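Local coordinates for inositol monophosphatase (PDB 4N81), which probably acts as a magnesium-dependent phosphatase of the inositol monophosphatase superfamily, hydrolysing phosphate monoesters such as inositol monophosphate, at residues H247-I250 with E251-L254; A156-S159 with P160-E164. All blocks are in the same frame, centred on the assembly; numbering follows the deposited sequence.

Contact 1 of 2, residues H247-I250 with E251-L254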
# COMPACT_ATOMS: atom_id res chain seq x y z
N HIS A 247 8.61 -21.94 -8.38
CA HIS A 247 8.71 -22.25 -9.84
C HIS A 247 7.57 -23.18 -10.33
O HIS A 247 7.10 -23.14 -11.49
CB HIS A 247 10.05 -22.95 -10.15
CG HIS A 247 11.28 -22.10 -9.97
ND1 HIS A 247 11.38 -21.09 -9.03
CD2 HIS A 247 12.48 -22.15 -10.59
CE1 HIS A 247 12.59 -20.56 -9.08
NE2 HIS A 247 13.28 -21.19 -10.02
N HIS A 248 7.07 -23.97 -9.39
CA HIS A 248 5.97 -24.90 -9.67
C HIS A 248 4.66 -24.16 -10.09
O HIS A 248 3.77 -24.76 -10.72
CB HIS A 248 5.71 -25.75 -8.41
CG HIS A 248 4.57 -26.72 -8.53
ND1 HIS A 248 4.66 -27.91 -9.22
CD2 HIS A 248 3.33 -26.70 -7.98
CE1 HIS A 248 3.53 -28.57 -9.12
NE2 HIS A 248 2.69 -27.85 -8.38
N LEU A 249 4.50 -22.90 -9.71
CA LEU A 249 3.27 -22.18 -9.99
C LEU A 249 3.30 -21.43 -11.30
O LEU A 249 2.26 -20.90 -11.72
CB LEU A 249 2.94 -21.17 -8.84
CG LEU A 249 1.64 -21.49 -8.09
CD1 LEU A 249 1.52 -22.96 -7.77
CD2 LEU A 249 1.54 -20.66 -6.83
N ILE A 250 4.47 -21.36 -11.98
CA ILE A 250 4.39 -20.49 -13.15
C ILE A 250 3.55 -21.11 -14.27
O ILE A 250 2.78 -20.43 -14.91
CB ILE A 250 5.82 -20.02 -13.62
CG1 ILE A 250 5.70 -19.13 -14.87
CG2 ILE A 250 6.69 -21.19 -13.95
CD1 ILE A 250 6.84 -18.09 -14.90
N GLU A 251 3.67 -22.42 -14.50
CA GLU A 251 2.78 -23.02 -15.51
C GLU A 251 1.25 -22.89 -15.24
O GLU A 251 0.50 -22.49 -16.14
CB GLU A 251 3.16 -24.49 -15.80
CG GLU A 251 2.52 -25.06 -17.05
CD GLU A 251 1.08 -25.54 -16.81
OE1 GLU A 251 0.26 -25.50 -17.77
OE2 GLU A 251 0.78 -25.94 -15.66
N PRO A 252 0.78 -23.28 -14.04
CA PRO A 252 -0.64 -23.06 -13.79
C PRO A 252 -1.08 -21.62 -13.84
O PRO A 252 -2.18 -21.36 -14.30
CB PRO A 252 -0.87 -23.66 -12.37
CG PRO A 252 0.46 -23.90 -11.82
CD PRO A 252 1.44 -24.06 -12.96
N ALA A 253 -0.23 -20.69 -13.41
CA ALA A 253 -0.59 -19.30 -13.47
C ALA A 253 -0.78 -18.83 -14.92
O ALA A 253 -1.80 -18.21 -15.28
CB ALA A 253 0.52 -18.41 -12.76
N LEU A 254 0.18 -19.17 -15.78
CA LEU A 254 0.06 -18.72 -17.19
C LEU A 254 -1.13 -19.43 -17.83
O LEU A 254 -1.88 -18.83 -18.57
CB LEU A 254 1.36 -18.99 -17.94
CG LEU A 254 2.55 -18.12 -17.52
CD1 LEU A 254 3.85 -18.59 -18.24
CD2 LEU A 254 2.30 -16.62 -17.79

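Contact 2 of 2, residues A156-S159 with P160-E164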
# COMPACT_ATOMS: atom_id res chain seq x y z
N ALA A 156 -0.64 -10.30 -6.57
CA ALA A 156 -0.68 -8.85 -6.42
C ALA A 156 -0.53 -8.25 -7.80
O ALA A 156 0.10 -8.84 -8.71
CB ALA A 156 0.53 -8.36 -5.54
N THR A 157 -1.08 -7.05 -7.94
CA THR A 157 -0.79 -6.26 -9.15
C THR A 157 -1.03 -4.78 -8.80
O THR A 157 -1.77 -4.50 -7.85
CB THR A 157 -1.69 -6.62 -10.35
OG1 THR A 157 -1.09 -6.09 -11.57
CG2 THR A 157 -3.15 -6.03 -10.19
N THR A 158 -0.40 -3.87 -9.52
CA THR A 158 -0.54 -2.46 -9.10
C THR A 158 -1.97 -1.98 -9.36
O THR A 158 -2.59 -1.36 -8.48
CB THR A 158 0.48 -1.55 -9.83
OG1 THR A 158 1.80 -1.93 -9.40
CG2 THR A 158 0.22 -0.08 -9.44
N SER A 159 -2.49 -2.29 -10.55
CA SER A 159 -3.89 -1.92 -10.87
C SER A 159 -4.45 -2.73 -12.04
O SER A 159 -3.78 -2.88 -13.04
CB SER A 159 -3.98 -0.40 -11.22
OG SER A 159 -5.32 -0.09 -11.66
N PRO A 160 -5.71 -3.21 -11.95
CA PRO A 160 -6.35 -3.82 -13.12
C PRO A 160 -6.43 -2.88 -14.30
O PRO A 160 -6.38 -3.31 -15.47
CB PRO A 160 -7.72 -4.25 -12.61
CG PRO A 160 -7.98 -3.42 -11.48
CD PRO A 160 -6.64 -3.16 -10.82
N TRP A 161 -6.53 -1.59 -14.02
CA TRP A 161 -6.67 -0.63 -15.10
C TRP A 161 -5.35 -0.22 -15.76
O TRP A 161 -5.35 0.60 -16.69
CB TRP A 161 -7.52 0.59 -14.64
CG TRP A 161 -8.79 0.10 -14.01
CD1 TRP A 161 -9.79 -0.57 -14.64
CD2 TRP A 161 -9.17 0.20 -12.63
NE1 TRP A 161 -10.79 -0.88 -13.73
CE2 TRP A 161 -10.43 -0.40 -12.50
CE3 TRP A 161 -8.59 0.77 -11.51
CZ2 TRP A 161 -11.11 -0.46 -11.28
CZ3 TRP A 161 -9.28 0.71 -10.29
CH2 TRP A 161 -10.50 0.09 -10.20
N LEU A 162 -4.22 -0.73 -15.26
CA LEU A 162 -2.96 -0.48 -15.92
C LEU A 162 -2.65 -1.51 -17.05
O LEU A 162 -1.61 -1.41 -17.71
CB LEU A 162 -1.82 -0.40 -14.91
CG LEU A 162 -1.87 0.88 -14.07
CD1 LEU A 162 -0.73 0.75 -13.06
CD2 LEU A 162 -1.63 2.04 -15.03
N PHE A 163 -3.52 -2.50 -17.22
CA PHE A 163 -3.46 -3.43 -18.34
C PHE A 163 -4.09 -2.85 -19.61
O PHE A 163 -4.96 -1.98 -19.53
CB PHE A 163 -4.20 -4.74 -17.99
CG PHE A 163 -3.51 -5.56 -16.89
CD1 PHE A 163 -2.75 -6.70 -17.21
CD2 PHE A 163 -3.64 -5.19 -15.54
CE1 PHE A 163 -2.09 -7.46 -16.21
CE2 PHE A 163 -2.97 -5.97 -14.50
CZ PHE A 163 -2.21 -7.08 -14.84
N GLU A 164 -3.70 -3.42 -20.75
CA GLU A 164 -4.42 -3.26 -22.02
C GLU A 164 -5.77 -3.96 -21.88
O GLU A 164 -6.01 -4.76 -20.96
CB GLU A 164 -3.61 -3.89 -23.19
CG GLU A 164 -2.23 -3.24 -23.33
CD GLU A 164 -1.28 -3.96 -24.28
OE1 GLU A 164 -0.05 -3.69 -24.18
OE2 GLU A 164 -1.75 -4.80 -25.11

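Contact 1 of 2, residues H247-I250 with E251-L254
Leu-249 and Ile-250 start the first regular turn of the C-terminal helix: Ala-253 N bonds to Leu-249 O and Leu-254 N to Ile-250 O, each at 3.0 Å, the second nearly straight with an N-H...O angle of 168°. Pro-252, which has no N-H to offer, fits so near the helix start; its CD lies 3.3 Å from His-248 O, where a backbone donor would otherwise point, and its CG is 4.3 Å from Leu-249 CD1. Ile-250 and Leu-254 run alongside each other, one turn apart; with CG1 anti to the backbone N (chi1 179°), the longer branch of Ile-250 lies beside Leu-254, CG1 3.9 Å from Leu-254 CD1. This is an alpha helix packed on a beta-sheet: Ile-250, Ala-253 and Leu-254 all rest on Ile-242 of strand 241-244, and the short side chain of Ala-253 probably allows a close approach of the helix. Leu-249 instead packs against Cys-147, Leu-150 and Ala-153 in a loop. On the exposed side of the helix Glu-251 bends at chi2 and hydrogen-bonds through OE1 to Ser-255 OG, and an acidic group in this first turn is likely to be favoured by the positive end of the helix dipole.

Contact 2 of 2, residues A156-S159 with P160-E164
Thr-157, the last residue of strand 154-157, brings OG1 to the edge of the Phe-163 ring, near its plane and 3.5 Å from CE2; the same hydroxyl hydrogen-bonds to Val-202 O on the adjacent strand. Thr-158 divides its two branches. Its methyl CG2, anti to the backbone N, meets Leu-162 CD1 at 3.8 Å, whereas OG1 is held by Glu-203 OE2 and Asp-186 N. The side chain of Thr-158 is about 7 Å from that of Asp-89, a predicted magnesium ligand. Ser-159 then turns the chain. With OG anti to the backbone N (chi1 174°), this hydroxyl reaches forward to accept Trp-161 N at 3.0 Å, an ST turn, and Ser-159 O receives Leu-162 N at 3.1 Å from well above the carbonyl plane, starting the 3-10 turn 160-162. Pro-160 suits the next place, since its nitrogen needs no acceptor, and Pro-160 CG sits over the centre of the Trp-161 ring, 3.9 Å above its plane. Replacing Ser-159 by alanine is likely to leave Trp-161 N without this acceptor and the turn less firmly set. In the second subunit, Arg-175 makes a cation-pi contact with Trp-161 and Leu-183 packs on Ser-159, Pro-160 and Trp-161. One serine thus uses both its oxygens to bend the chain into the 3-10 turn, while Ser-159 O, 3.4 Å from Phe-163 CD2, also faces the weakly positive edge of that ring.

In the fold
Along the chain contact 2 comes first and contact 1 near the C-terminus, with centres about 19 Å apart and nearest atoms about 10 Å apart, so they do not touch. Both are strand-to-helix junctions of the same five-stranded sheet: contact 2 leads from strand 154-157 toward helix 165-175, contact 1 from strand 241-244 into helix 250-257. Strand 200-203 lies between the two and runs parallel to the first but antiparallel to the second, so the chain leaves the sheet at opposite ends. Accordingly their surroundings differ: contact 2 lies near the predicted magnesium site and touches the second subunit, whereas contact 1 lies away from the annotated sites.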